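Local coordinates for putative chemotaxis protein (Desulfovibrio vulgaris str. Hildenborough, PDB 3H4Y) that probably acts as a CheX-family phosphatase that removes the phosphoryl group from the chemotaxis response regulator CheY, at residues Ile7-Pro12 / Ala108-Val113; Lys33-Lys38 / Ile137-Phe142. One frame throughout, in Å; residues are numbered along the deposited sequence. Where two conformers were deposited one is given.

How the contacts relate
Both contacts tie the N-terminal part of the chain to its C-terminal half, and their segments alternate along the sequence. Contact 1 lies at the surface, where the entry into helix 10-25 meets the exit from helix 84-109; it is van der Waals packing of two selenomethionines on V9, P12 and the backbone at E8. Contact 2 is partly buried and joins two neighbouring strands of the antiparallel sheet, 30-37 at its edge and 137-144 inside it, through four backbone hydrogen bonds. Their centres lie about 15 Å apart, yet they touch: I7 CD1 packs 3.3 Å from Y35 CA, and A10 CA lies 3.7 Å from M138 SE, so the beginning of helix 10-25 rests on the strand pair of contact 2.

Contact 1. Residues Ile7-Pro12 / Ala108-Val113; sequences IEVAKP and AEMGMV
Two helix ends meet at the surface of this alpha+beta CheX-like fold: a type I beta turn from I7 to A10 leads into helix 10-25, and a Schellman motif, with G111 at positive phi, closes helix 84-109. Two selenomethionines, M110 and M112, bridge the gap. In M110, CG anti to the carbonyl carbon and an extended chi2 (170°) carry SE to the P12 ring, 3.8 Å from P12 CG, with the two side chains crossing at about a right angle. The bend at chi3 (69°) then turns CE to the backbone of the turn, 3.8 Å from E8 O and 4.1 Å from E8 CB. M112 is likewise extended through chi2 and bends about CG-SE with the opposite sign (chi3 -78°); its CE meets V9 CG1 at 3.7 Å, the side chains again crossing nearly at right angles. V9 offers CG1, the branch anti to the carbonyl carbon, while CG2 takes the crowded position; its side chain also packs on M138 and F153 of the sheet, while M112 touches F155. At the exposed E8, CG lies beside the backbone N, and the chain folds at chi2 to return the carboxylate to K11, three residues on. K11 NZ forms a salt bridge with it, hydrogen-bonding both oxygens through their syn lone pairs, 3.2 Å from E8 OE1 and 3.1 Å from E8 OE2.

Contact 2. Residues Lys33-Lys38 / Ile137-Phe142; sequences KPYVKK and IMAIPF
Strands 35-37 and 137-142 run antiparallel with their axes at 141°, pairing Y35 with A139 and K37 with I137 as hydrogen-bonded pairs around the non-hydrogen-bonded pair V36-M138. Y35 N and A139 O (3.1 Å) and A139 N and Y35 O (2.9 Å) bond nearly along the C=O axes; at K37-I137 both donors sit above the carbonyl plane, with I137 N 3.0 Å from K37 O. Y35 takes the crowded chi1 position (68°), CG between backbone N and carbonyl carbon, which swings the ring across to A139. The methyl A139 CB lies 3.6 Å from Y35 CZ, with K33 O in plane at the ring edge. On the other face, V36 CG1 crosses obliquely over M138, 4.1 Å from M138 CB, and M138, with CG anti to its backbone N, packs on F13 of helix 10-25. P34 CB packs 3.9 Å from I140 CG1, and A10 covers both residues. K38 NZ is hydrogen-bonded to T133 O and to a bound citrate, probably from the crystallisation liquor. Main-chain bonds thus attach the edge strand to the sheet, while apolar side chains of P34, M138 and I140 make the face on which helix 10-25 lies.

Contact 1. Residues Ile7-Pro12 / Ala108-Val113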
loop_
_atom_site.group_PDB
_atom_site.type_symbol
_atom_site.label_atom_id
_atom_site.label_comp_id
_atom_site.label_asym_id
_atom_site.label_seq_id
_atom_site.Cartn_x
_atom_site.Cartn_y
_atom_site.Cartn_z
ATOM N N ILE A 7 17.879 17.339 -0.783
ATOM C CA ILE A 7 17.270 16.112 -1.288
ATOM C C ILE A 7 16.691 16.407 -2.661
ATOM O O ILE A 7 15.554 16.878 -2.785
ATOM C CB ILE A 7 16.184 15.604 -0.326
ATOM C CG1 ILE A 7 16.789 15.368 1.059
ATOM C CG2 ILE A 7 15.550 14.305 -0.842
ATOM C CD1 ILE A 7 15.747 15.250 2.134
ATOM N N GLU A 8 17.507 16.164 -3.686
ATOM C CA GLU A 8 17.122 16.433 -5.081
ATOM C C GLU A 8 15.867 15.700 -5.551
ATOM O O GLU A 8 15.076 16.290 -6.300
ATOM C CB GLU A 8 18.258 16.116 -6.050
ATOM C CG GLU A 8 19.328 17.189 -6.089
ATOM C CD GLU A 8 18.762 18.515 -6.554
ATOM O OE1 GLU A 8 18.289 18.583 -7.713
ATOM O OE2 GLU A 8 18.782 19.479 -5.754
ATOM N N VAL A 9 15.676 14.453 -5.127
ATOM C CA VAL A 9 14.454 13.739 -5.494
ATOM C C VAL A 9 13.168 14.359 -4.906
ATOM O O VAL A 9 12.076 14.013 -5.332
ATOM C CB VAL A 9 14.490 12.238 -5.170
ATOM C CG1 VAL A 9 15.560 11.556 -6.008
ATOM C CG2 VAL A 9 14.682 11.974 -3.661
ATOM N N ALA A 10 13.282 15.274 -3.947
ATOM C CA ALA A 10 12.092 15.925 -3.416
ATOM C C ALA A 10 11.460 16.843 -4.464
ATOM O O ALA A 10 10.271 17.086 -4.432
ATOM C CB ALA A 10 12.419 16.712 -2.155
ATOM N N LYS A 11 12.273 17.378 -5.379
ATOM C CA LYS A 11 11.772 18.332 -6.369
ATOM C C LYS A 11 10.586 17.864 -7.202
ATOM O O LYS A 11 9.559 18.553 -7.228
ATOM C CB LYS A 11 12.905 18.895 -7.257
ATOM C CG LYS A 11 13.902 19.747 -6.467
ATOM C CD LYS A 11 14.977 20.349 -7.377
ATOM C CE LYS A 11 16.008 21.151 -6.579
ATOM N NZ LYS A 11 17.196 21.529 -7.418
ATOM N N PRO A 12 10.697 16.691 -7.863
ATOM C CA PRO A 12 9.547 16.210 -8.651
ATOM C C PRO A 12 8.296 15.935 -7.782
ATOM O O PRO A 12 7.157 16.078 -8.252
ATOM C CB PRO A 12 10.099 14.959 -9.358
ATOM C CG PRO A 12 11.337 14.578 -8.605
ATOM C CD PRO A 12 11.879 15.801 -7.997
ATOM N N ALA A 108 12.005 10.290 -14.130
ATOM C CA ALA A 108 12.525 9.714 -15.387
ATOM C C ALA A 108 13.407 10.718 -16.133
ATOM O O ALA A 108 14.439 10.324 -16.720
ATOM C CB ALA A 108 11.380 9.210 -16.275
ATOM N N GLU A 109 13.052 11.996 -16.082
ATOM C CA GLU A 109 13.912 13.094 -16.598
ATOM C C GLU A 109 15.240 13.213 -15.834
ATOM O O GLU A 109 16.259 13.632 -16.408
ATOM C CB GLU A 109 13.154 14.423 -16.590
ATOM C CG GLU A 109 11.998 14.426 -17.597
ATOM C CD GLU A 109 11.018 15.584 -17.403
ATOM O OE1 GLU A 109 11.224 16.400 -16.472
ATOM O OE2 GLU A 109 10.032 15.664 -18.183
HETATM N N MSE A 110 15.235 12.817 -14.561
HETATM C CA MSE A 110 16.431 12.813 -13.731
HETATM C C MSE A 110 17.216 11.508 -13.881
HETATM O O MSE A 110 18.201 11.319 -13.183
HETATM C CB MSE A 110 16.054 13.033 -12.256
HETATM C CG MSE A 110 15.544 14.409 -11.992
HETATM SE SE MSE A 110 14.821 14.449 -10.162
HETATM C CE MSE A 110 16.426 14.267 -9.168
ATOM N N GLY A 111 16.759 10.604 -14.737
ATOM C CA GLY A 111 17.448 9.346 -14.990
ATOM C C GLY A 111 16.976 8.114 -14.238
ATOM O O GLY A 111 17.616 7.060 -14.313
HETATM N N MSE A 112 15.868 8.232 -13.521
HETATM C CA MSE A 112 15.315 7.102 -12.787
HETATM C C MSE A 112 13.932 6.760 -13.282
HETATM O O MSE A 112 12.985 7.464 -13.004
HETATM C CB MSE A 112 15.264 7.405 -11.310
HETATM C CG MSE A 112 16.533 7.045 -10.623
HETATM SE SE MSE A 112 16.181 7.188 -8.771
HETATM C CE MSE A 112 16.300 9.102 -8.641
ATOM N N VAL A 113 13.842 5.665 -14.021
ATOM C CA VAL A 113 12.589 5.223 -14.625
ATOM C C VAL A 113 11.892 4.196 -13.751
ATOM O O VAL A 113 12.447 3.131 -13.460
ATOM C CB VAL A 113 12.843 4.586 -15.968
ATOM C CG1 VAL A 113 11.545 4.131 -16.581
ATOM C CG2 VAL A 113 13.567 5.608 -16.898
#

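Contact 2. Residues Lys33-Lys38 / Ile137-Phe142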
loop_
_atom_site.group_PDB
_atom_site.type_symbol
_atom_site.label_atom_id
_atom_site.label_comp_id
_atom_site.label_asym_id
_atom_site.label_seq_id
_atom_site.Cartn_x
_atom_site.Cartn_y
_atom_site.Cartn_z
ATOM N N LYS A 33 9.946 20.907 5.199
ATOM C CA LYS A 33 11.333 20.513 4.906
ATOM C C LYS A 33 11.430 19.064 4.521
ATOM O O LYS A 33 11.104 18.194 5.326
ATOM C CB LYS A 33 12.214 20.737 6.136
ATOM C CG LYS A 33 13.698 20.592 5.839
ATOM C CD LYS A 33 14.573 21.069 6.986
ATOM C CE LYS A 33 14.602 20.093 8.140
ATOM N NZ LYS A 33 15.313 20.726 9.309
ATOM N N PRO A 34 11.923 18.758 3.306
ATOM C CA PRO A 34 12.111 17.356 3.012
ATOM C C PRO A 34 13.208 16.742 3.864
ATOM O O PRO A 34 14.142 17.439 4.270
ATOM C CB PRO A 34 12.535 17.370 1.529
ATOM C CG PRO A 34 11.996 18.601 1.011
ATOM C CD PRO A 34 12.139 19.587 2.116
ATOM N N TYR A 35 13.063 15.469 4.179
ATOM C CA TYR A 35 14.100 14.742 4.936
ATOM C C TYR A 35 14.071 13.266 4.583
ATOM O O TYR A 35 13.102 12.767 4.009
ATOM C CB TYR A 35 13.909 14.929 6.446
ATOM C CG TYR A 35 12.673 14.272 7.020
ATOM C CD1 TYR A 35 11.457 14.924 6.991
ATOM C CD2 TYR A 35 12.725 13.001 7.586
ATOM C CE1 TYR A 35 10.318 14.346 7.523
ATOM C CE2 TYR A 35 11.590 12.407 8.113
ATOM C CZ TYR A 35 10.392 13.077 8.084
ATOM O OH TYR A 35 9.226 12.489 8.577
ATOM N N VAL A 36 15.157 12.568 4.906
ATOM C CA VAL A 36 15.225 11.112 4.734
ATOM C C VAL A 36 15.515 10.436 6.085
ATOM O O VAL A 36 16.286 10.940 6.909
ATOM C CB VAL A 36 16.242 10.693 3.644
ATOM C CG1 VAL A 36 15.823 11.215 2.277
ATOM C CG2 VAL A 36 17.644 11.183 4.000
ATOM N N LYS A 37 14.863 9.316 6.334
ATOM C CA LYS A 37 15.093 8.589 7.555
ATOM C C LYS A 37 14.843 7.086 7.402
ATOM O O LYS A 37 13.821 6.678 6.847
ATOM C CB LYS A 37 14.174 9.178 8.623
ATOM C CG LYS A 37 14.281 8.564 9.995
ATOM C CD LYS A 37 13.397 9.341 10.980
ATOM C CE LYS A 37 12.960 8.509 12.174
ATOM N NZ LYS A 37 14.110 8.165 13.062
ATOM N N LYS A 38 15.752 6.263 7.925
ATOM C CA LYS A 38 15.547 4.833 7.950
ATOM C C LYS A 38 14.310 4.523 8.773
ATOM O O LYS A 38 14.109 5.097 9.856
ATOM C CB LYS A 38 16.753 4.117 8.585
ATOM C CG LYS A 38 16.680 2.572 8.492
ATOM C CD LYS A 38 16.964 2.048 7.072
ATOM C CE LYS A 38 16.887 0.501 6.973
ATOM N NZ LYS A 38 15.507 -0.116 7.023
ATOM N N ILE A 137 13.893 6.430 3.851
ATOM C CA ILE A 137 12.638 6.834 3.224
ATOM C C ILE A 137 12.561 8.360 3.224
ATOM O O ILE A 137 12.826 8.964 4.247
ATOM C CB ILE A 137 11.479 6.233 4.028
ATOM C CG1 ILE A 137 11.451 4.704 3.866
ATOM C CG2 ILE A 137 10.106 6.824 3.574
ATOM C CD1 ILE A 137 10.690 4.000 5.026
HETATM N N MSE A 138 12.223 8.955 2.084
HETATM C CA MSE A 138 12.005 10.419 1.953
HETATM C C MSE A 138 10.593 10.740 2.439
HETATM O O MSE A 138 9.624 10.033 2.107
HETATM C CB MSE A 138 12.130 10.892 0.496
HETATM C CG MSE A 138 11.973 12.420 0.280
HETATM SE SE MSE A 138 11.288 12.791 -1.522
HETATM C CE MSE A 138 9.429 12.338 -1.213
ATOM N N ALA A 139 10.470 11.788 3.245
ATOM C CA ALA A 139 9.174 12.303 3.630
ATOM C C ALA A 139 9.153 13.812 3.457
ATOM O O ALA A 139 10.157 14.493 3.701
ATOM C CB ALA A 139 8.855 11.947 5.043
ATOM N N ILE A 140 7.999 14.327 3.029
ATOM C CA ILE A 140 7.803 15.778 2.874
ATOM C C ILE A 140 6.439 16.083 3.475
ATOM O O ILE A 140 5.400 15.594 2.969
ATOM C CB ILE A 140 7.841 16.273 1.400
ATOM C CG1 ILE A 140 9.065 15.753 0.632
ATOM C CG2 ILE A 140 7.748 17.850 1.330
ATOM C CD1 ILE A 140 8.904 15.870 -0.870
ATOM N N PRO A 141 6.435 16.844 4.575
ATOM C CA PRO A 141 5.138 17.282 5.079
ATOM C C PRO A 141 4.612 18.445 4.220
ATOM O O PRO A 141 5.389 19.255 3.704
ATOM C CB PRO A 141 5.460 17.767 6.479
ATOM C CG PRO A 141 6.894 18.287 6.389
ATOM C CD PRO A 141 7.573 17.405 5.335
ATOM N N PHE A 142 3.295 18.522 4.067
ATOM C CA PHE A 142 2.627 19.651 3.438
ATOM C C PHE A 142 1.521 20.183 4.369
ATOM O O PHE A 142 0.887 19.415 5.114
ATOM C CB PHE A 142 1.986 19.228 2.116
ATOM C CG PHE A 142 2.967 18.915 1.044
ATOM C CD1 PHE A 142 3.606 17.677 1.005
ATOM C CD2 PHE A 142 3.233 19.830 0.029
ATOM C CE1 PHE A 142 4.490 17.372 -0.021
ATOM C CE2 PHE A 142 4.075 19.534 -0.993
ATOM C CZ PHE A 142 4.731 18.323 -1.024
#